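Local atomic coordinates of VlsE1 (PDB entry 1L8W), a protein that is a variable surface lipoprotein of the Lyme disease spirochaete, whose antigenic switching probably helps the bacterium evade the host immune response. Residues A[138-152]-A[280-294]. Residues are numbered along the deposited sequence; the frame is centred on the assembly and turned at random.
Sequences IGEVVADADAAKVAD and GMAKDGKFAVKDGEK
Val141 and Val142 pair in parallel with Phe287 and Ala288, forming the small two-stranded sheet of this mainly helical surface antigen. Three backbone hydrogen bonds zip the strands: Phe287 N to Glu140 O, Val142 N to Phe287 O (2.8 Å) and Val289 N to Val142 O. On one side of the sheet lie Val141 and Phe287, whose ring turns its edge to Ile138 O, in plane and 3.7 Å from CE2. On the other, Val142 CG2 meets Ala288 CB at 4.0 Å, while CG1 rests on CD of Lys286, whose extended chain crosses the valine at about a right angle. Past the strands, Ala143 CB touches both Val289 CG2 and Lys294 CE. Residues 148-152 then double back along 283-286, joined chiefly by water: one molecule bridges Lys149 O, Asp284 O and Lys286 N, and another links the amino group of Lys149 to Asp284 OD1. A direct bond from Asp152 N to Lys283 O (3.0 Å) closes this end, where Asp152 OD1 caps Ser155 N of helix 153-170. On the Val141 and Phe287 face of the sheet, both residues pack on Ile301 of the long helix 294-333, and Ile138 reaches Val309 there and Val62 of helix 59-80.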
loop_
_atom_site.group_PDB
_atom_site.type_symbol
_atom_site.label_atom_id
_atom_site.label_comp_id
_atom_site.label_asym_id
_atom_site.label_seq_id
_atom_site.Cartn_x
_atom_site.Cartn_y
_atom_site.Cartn_z
ATOM N N ILE A 138 -1.457 -11.005 -4.423
ATOM C CA ILE A 138 -1.042 -9.948 -3.516
ATOM C C ILE A 138 -0.442 -10.663 -2.314
ATOM O O ILE A 138 0.496 -10.180 -1.687
ATOM C CB ILE A 138 -2.249 -9.094 -3.082
ATOM C CG1 ILE A 138 -2.642 -8.152 -4.219
ATOM C CG2 ILE A 138 -1.940 -8.324 -1.802
ATOM C CD1 ILE A 138 -4.013 -7.534 -4.030
ATOM N N GLY A 139 -0.990 -11.837 -2.019
ATOM C CA GLY A 139 -0.510 -12.631 -0.907
ATOM C C GLY A 139 0.227 -13.882 -1.351
ATOM O O GLY A 139 -0.086 -14.986 -0.900
ATOM N N GLU A 140 1.194 -13.709 -2.248
ATOM C CA GLU A 140 1.998 -14.814 -2.744
ATOM C C GLU A 140 2.870 -15.328 -1.613
ATOM O O GLU A 140 3.568 -14.554 -0.973
ATOM C CB GLU A 140 2.892 -14.348 -3.894
ATOM C CG GLU A 140 2.392 -14.764 -5.254
ATOM C CD GLU A 140 2.295 -16.269 -5.390
ATOM O OE1 GLU A 140 3.353 -16.932 -5.385
ATOM O OE2 GLU A 140 1.163 -16.789 -5.492
ATOM N N VAL A 141 2.827 -16.635 -1.380
ATOM C CA VAL A 141 3.607 -17.271 -0.323
ATOM C C VAL A 141 4.525 -18.347 -0.894
ATOM O O VAL A 141 4.054 -19.265 -1.561
ATOM C CB VAL A 141 2.683 -17.951 0.710
ATOM C CG1 VAL A 141 3.523 -18.682 1.763
ATOM C CG2 VAL A 141 1.763 -16.910 1.345
ATOM N N VAL A 142 5.825 -18.240 -0.625
ATOM C CA VAL A 142 6.791 -19.229 -1.113
ATOM C C VAL A 142 7.514 -19.957 0.020
ATOM O O VAL A 142 7.893 -19.351 1.025
ATOM C CB VAL A 142 7.855 -18.581 -2.041
ATOM C CG1 VAL A 142 7.177 -17.977 -3.256
ATOM C CG2 VAL A 142 8.634 -17.521 -1.298
ATOM N N ALA A 143 7.698 -21.262 -0.155
ATOM C CA ALA A 143 8.371 -22.101 0.829
ATOM C C ALA A 143 9.683 -22.649 0.263
ATOM O O ALA A 143 10.567 -23.061 1.016
ATOM C CB ALA A 143 7.465 -23.245 1.237
ATOM N N ASP A 144 9.791 -22.659 -1.067
ATOM C CA ASP A 144 10.992 -23.130 -1.754
ATOM C C ASP A 144 12.060 -22.041 -1.749
ATOM O O ASP A 144 11.825 -20.926 -2.213
ATOM C CB ASP A 144 10.685 -23.511 -3.206
ATOM C CG ASP A 144 9.889 -24.792 -3.322
ATOM O OD1 ASP A 144 10.257 -25.782 -2.647
ATOM O OD2 ASP A 144 8.905 -24.814 -4.098
ATOM N N ALA A 145 13.235 -22.379 -1.237
ATOM C CA ALA A 145 14.350 -21.442 -1.153
ATOM C C ALA A 145 14.636 -20.695 -2.455
ATOM O O ALA A 145 15.167 -19.583 -2.435
ATOM C CB ALA A 145 15.600 -22.177 -0.692
ATOM N N ASP A 146 14.292 -21.298 -3.588
ATOM C CA ASP A 146 14.536 -20.656 -4.874
ATOM C C ASP A 146 13.438 -19.677 -5.277
ATOM O O ASP A 146 13.703 -18.695 -5.974
ATOM C CB ASP A 146 14.710 -21.712 -5.969
ATOM C CG ASP A 146 15.946 -22.568 -5.761
ATOM O OD1 ASP A 146 17.022 -22.001 -5.454
ATOM O OD2 ASP A 146 15.847 -23.807 -5.912
ATOM N N ALA A 147 12.212 -19.936 -4.830
ATOM C CA ALA A 147 11.076 -19.074 -5.165
ATOM C C ALA A 147 11.152 -17.690 -4.520
ATOM O O ALA A 147 10.572 -16.732 -5.034
ATOM C CB ALA A 147 9.769 -19.758 -4.771
ATOM N N ALA A 148 11.858 -17.586 -3.396
ATOM C CA ALA A 148 11.990 -16.306 -2.700
ATOM C C ALA A 148 12.753 -15.313 -3.569
ATOM O O ALA A 148 13.596 -15.706 -4.371
ATOM C CB ALA A 148 12.714 -16.494 -1.362
ATOM N N LYS A 149 12.456 -14.029 -3.400
ATOM C CA LYS A 149 13.113 -12.989 -4.181
ATOM C C LYS A 149 13.031 -11.617 -3.516
ATOM O O LYS A 149 12.271 -11.402 -2.566
ATOM C CB LYS A 149 12.469 -12.884 -5.574
ATOM C CG LYS A 149 12.633 -14.103 -6.470
ATOM C CD LYS A 149 11.887 -13.907 -7.777
ATOM C CE LYS A 149 12.082 -15.088 -8.725
ATOM N NZ LYS A 149 11.322 -14.905 -9.995
ATOM N N VAL A 150 13.835 -10.694 -4.025
ATOM C CA VAL A 150 13.826 -9.325 -3.543
ATOM C C VAL A 150 12.696 -8.684 -4.331
ATOM O O VAL A 150 12.546 -8.958 -5.520
ATOM C CB VAL A 150 15.130 -8.567 -3.897
ATOM C CG1 VAL A 150 15.014 -7.119 -3.445
ATOM C CG2 VAL A 150 16.333 -9.235 -3.240
ATOM N N ALA A 151 11.893 -7.853 -3.679
ATOM C CA ALA A 151 10.802 -7.189 -4.378
ATOM C C ALA A 151 11.410 -6.226 -5.383
ATOM O O ALA A 151 12.505 -5.718 -5.171
ATOM C CB ALA A 151 9.923 -6.428 -3.392
ATOM N N ASP A 152 10.700 -5.986 -6.478
ATOM C CA ASP A 152 11.171 -5.069 -7.509
ATOM C C ASP A 152 11.165 -3.671 -6.905
ATOM O O ASP A 152 10.111 -3.149 -6.542
ATOM C CB ASP A 152 10.248 -5.134 -8.731
ATOM C CG ASP A 152 10.751 -4.295 -9.896
ATOM O OD1 ASP A 152 10.591 -3.054 -9.873
ATOM O OD2 ASP A 152 11.316 -4.885 -10.833
ATOM N N GLY A 280 2.967 -6.633 -0.872
ATOM C CA GLY A 280 1.864 -7.323 -1.513
ATOM C C GLY A 280 1.411 -6.696 -2.827
ATOM O O GLY A 280 0.956 -7.405 -3.723
HETATM N N MSE A 281 1.531 -5.376 -2.954
HETATM C CA MSE A 281 1.119 -4.695 -4.178
HETATM C C MSE A 281 2.198 -4.698 -5.259
HETATM O O MSE A 281 1.886 -4.679 -6.452
HETATM C CB MSE A 281 0.760 -3.227 -3.904
HETATM C CG MSE A 281 -0.390 -2.969 -2.963
HETATM SE SE MSE A 281 -0.713 -1.038 -2.773
HETATM C CE MSE A 281 -2.198 -0.855 -3.939
ATOM N N ALA A 282 3.462 -4.702 -4.846
ATOM C CA ALA A 282 4.553 -4.638 -5.805
ATOM C C ALA A 282 4.942 -5.927 -6.524
ATOM O O ALA A 282 4.758 -7.030 -6.020
ATOM C CB ALA A 282 5.781 -4.031 -5.141
ATOM N N LYS A 283 5.483 -5.751 -7.721
ATOM C CA LYS A 283 5.966 -6.841 -8.554
ATOM C C LYS A 283 7.105 -7.569 -7.831
ATOM O O LYS A 283 7.963 -6.930 -7.224
ATOM C CB LYS A 283 6.481 -6.269 -9.875
ATOM C CG LYS A 283 7.474 -7.154 -10.612
ATOM C CD LYS A 283 8.188 -6.370 -11.701
ATOM C CE LYS A 283 7.735 -6.793 -13.086
ATOM N NZ LYS A 283 8.187 -8.169 -13.417
ATOM N N ASP A 284 7.100 -8.898 -7.920
ATOM C CA ASP A 284 8.097 -9.767 -7.294
ATOM C C ASP A 284 8.063 -9.764 -5.768
ATOM O O ASP A 284 8.929 -10.364 -5.125
ATOM C CB ASP A 284 9.515 -9.414 -7.754
ATOM C CG ASP A 284 9.743 -9.696 -9.234
ATOM O OD1 ASP A 284 9.157 -10.672 -9.760
ATOM O OD2 ASP A 284 10.525 -8.947 -9.862
ATOM N N GLY A 285 7.076 -9.088 -5.186
ATOM C CA GLY A 285 6.979 -9.056 -3.739
ATOM C C GLY A 285 6.267 -10.296 -3.242
ATOM O O GLY A 285 5.088 -10.475 -3.516
ATOM N N LYS A 286 6.974 -11.156 -2.515
ATOM C CA LYS A 286 6.386 -12.392 -2.000
ATOM C C LYS A 286 6.749 -12.625 -0.533
ATOM O O LYS A 286 7.680 -12.023 -0.013
ATOM C CB LYS A 286 6.873 -13.578 -2.829
ATOM C CG LYS A 286 6.693 -13.388 -4.319
ATOM C CD LYS A 286 7.382 -14.496 -5.095
ATOM C CE LYS A 286 7.155 -14.349 -6.593
ATOM N NZ LYS A 286 7.837 -15.441 -7.341
ATOM N N PHE A 287 6.013 -13.516 0.123
ATOM C CA PHE A 287 6.250 -13.821 1.530
ATOM C C PHE A 287 6.797 -15.232 1.698
ATOM O O PHE A 287 6.208 -16.208 1.218
ATOM C CB PHE A 287 4.949 -13.625 2.301
ATOM C CG PHE A 287 4.387 -12.240 2.154
ATOM C CD1 PHE A 287 4.847 -11.200 2.959
ATOM C CD2 PHE A 287 3.465 -11.958 1.154
ATOM C CE1 PHE A 287 4.404 -9.897 2.764
ATOM C CE2 PHE A 287 3.012 -10.653 0.948
ATOM C CZ PHE A 287 3.485 -9.620 1.752
ATOM N N ALA A 288 7.936 -15.332 2.379
ATOM C CA ALA A 288 8.597 -16.614 2.572
ATOM C C ALA A 288 8.436 -17.282 3.944
ATOM O O ALA A 288 8.420 -16.624 4.991
ATOM C CB ALA A 288 10.076 -16.462 2.236
ATOM N N VAL A 289 8.324 -18.605 3.916
ATOM C CA VAL A 289 8.177 -19.408 5.122
ATOM C C VAL A 289 9.113 -20.626 5.025
ATOM O O VAL A 289 9.609 -20.953 3.938
ATOM C CB VAL A 289 6.718 -19.911 5.279
ATOM C CG1 VAL A 289 5.759 -18.732 5.409
ATOM C CG2 VAL A 289 6.334 -20.772 4.083
ATOM N N LYS A 290 9.357 -21.279 6.165
ATOM C CA LYS A 290 10.206 -22.472 6.223
ATOM C C LYS A 290 9.429 -23.605 5.560
ATOM O O LYS A 290 8.207 -23.525 5.441
ATOM C CB LYS A 290 10.488 -22.869 7.681
ATOM C CG LYS A 290 11.061 -21.760 8.549
ATOM C CD LYS A 290 11.039 -22.106 10.047
ATOM C CE LYS A 290 12.021 -23.211 10.435
ATOM N NZ LYS A 290 11.575 -24.593 10.085
ATOM N N ASP A 291 10.124 -24.654 5.129
ATOM C CA ASP A 291 9.437 -25.788 4.517
ATOM C C ASP A 291 8.640 -26.486 5.614
ATOM O O ASP A 291 9.082 -26.564 6.764
ATOM C CB ASP A 291 10.435 -26.761 3.882
ATOM C CG ASP A 291 11.841 -26.579 4.404
ATOM O OD1 ASP A 291 12.039 -26.636 5.639
ATOM O OD2 ASP A 291 12.749 -26.383 3.569
ATOM N N GLY A 292 7.460 -26.985 5.261
ATOM C CA GLY A 292 6.619 -27.631 6.251
ATOM C C GLY A 292 5.838 -26.570 7.006
ATOM O O GLY A 292 5.234 -26.841 8.042
ATOM N N GLU A 293 5.861 -25.348 6.479
ATOM C CA GLU A 293 5.151 -24.231 7.096
ATOM C C GLU A 293 4.125 -23.575 6.176
ATOM O O GLU A 293 3.166 -22.977 6.650
ATOM C CB GLU A 293 6.140 -23.167 7.568
ATOM C CG GLU A 293 6.707 -23.417 8.949
ATOM C CD GLU A 293 5.630 -23.500 10.001
ATOM O OE1 GLU A 293 4.793 -22.578 10.073
ATOM O OE2 GLU A 293 5.621 -24.489 10.759
ATOM N N LYS A 294 4.331 -23.683 4.870
ATOM C CA LYS A 294 3.424 -23.074 3.907
ATOM C C LYS A 294 1.968 -23.291 4.277
ATOM O O LYS A 294 1.246 -22.348 4.571
ATOM C CB LYS A 294 3.668 -23.633 2.502
ATOM C CG LYS A 294 2.668 -23.134 1.480
ATOM C CD LYS A 294 2.864 -23.777 0.117
ATOM C CE LYS A 294 4.085 -23.228 -0.585
ATOM N NZ LYS A 294 3.946 -21.774 -0.856
HETATM O O HOH W 1 9.508 -10.230 -2.428
HETATM O O HOH W 2 10.367 -13.830 -1.217
HETATM O O HOH W 3 8.808 -13.315 -9.633
HETATM O O HOH W 4 12.771 -8.159 -8.105
#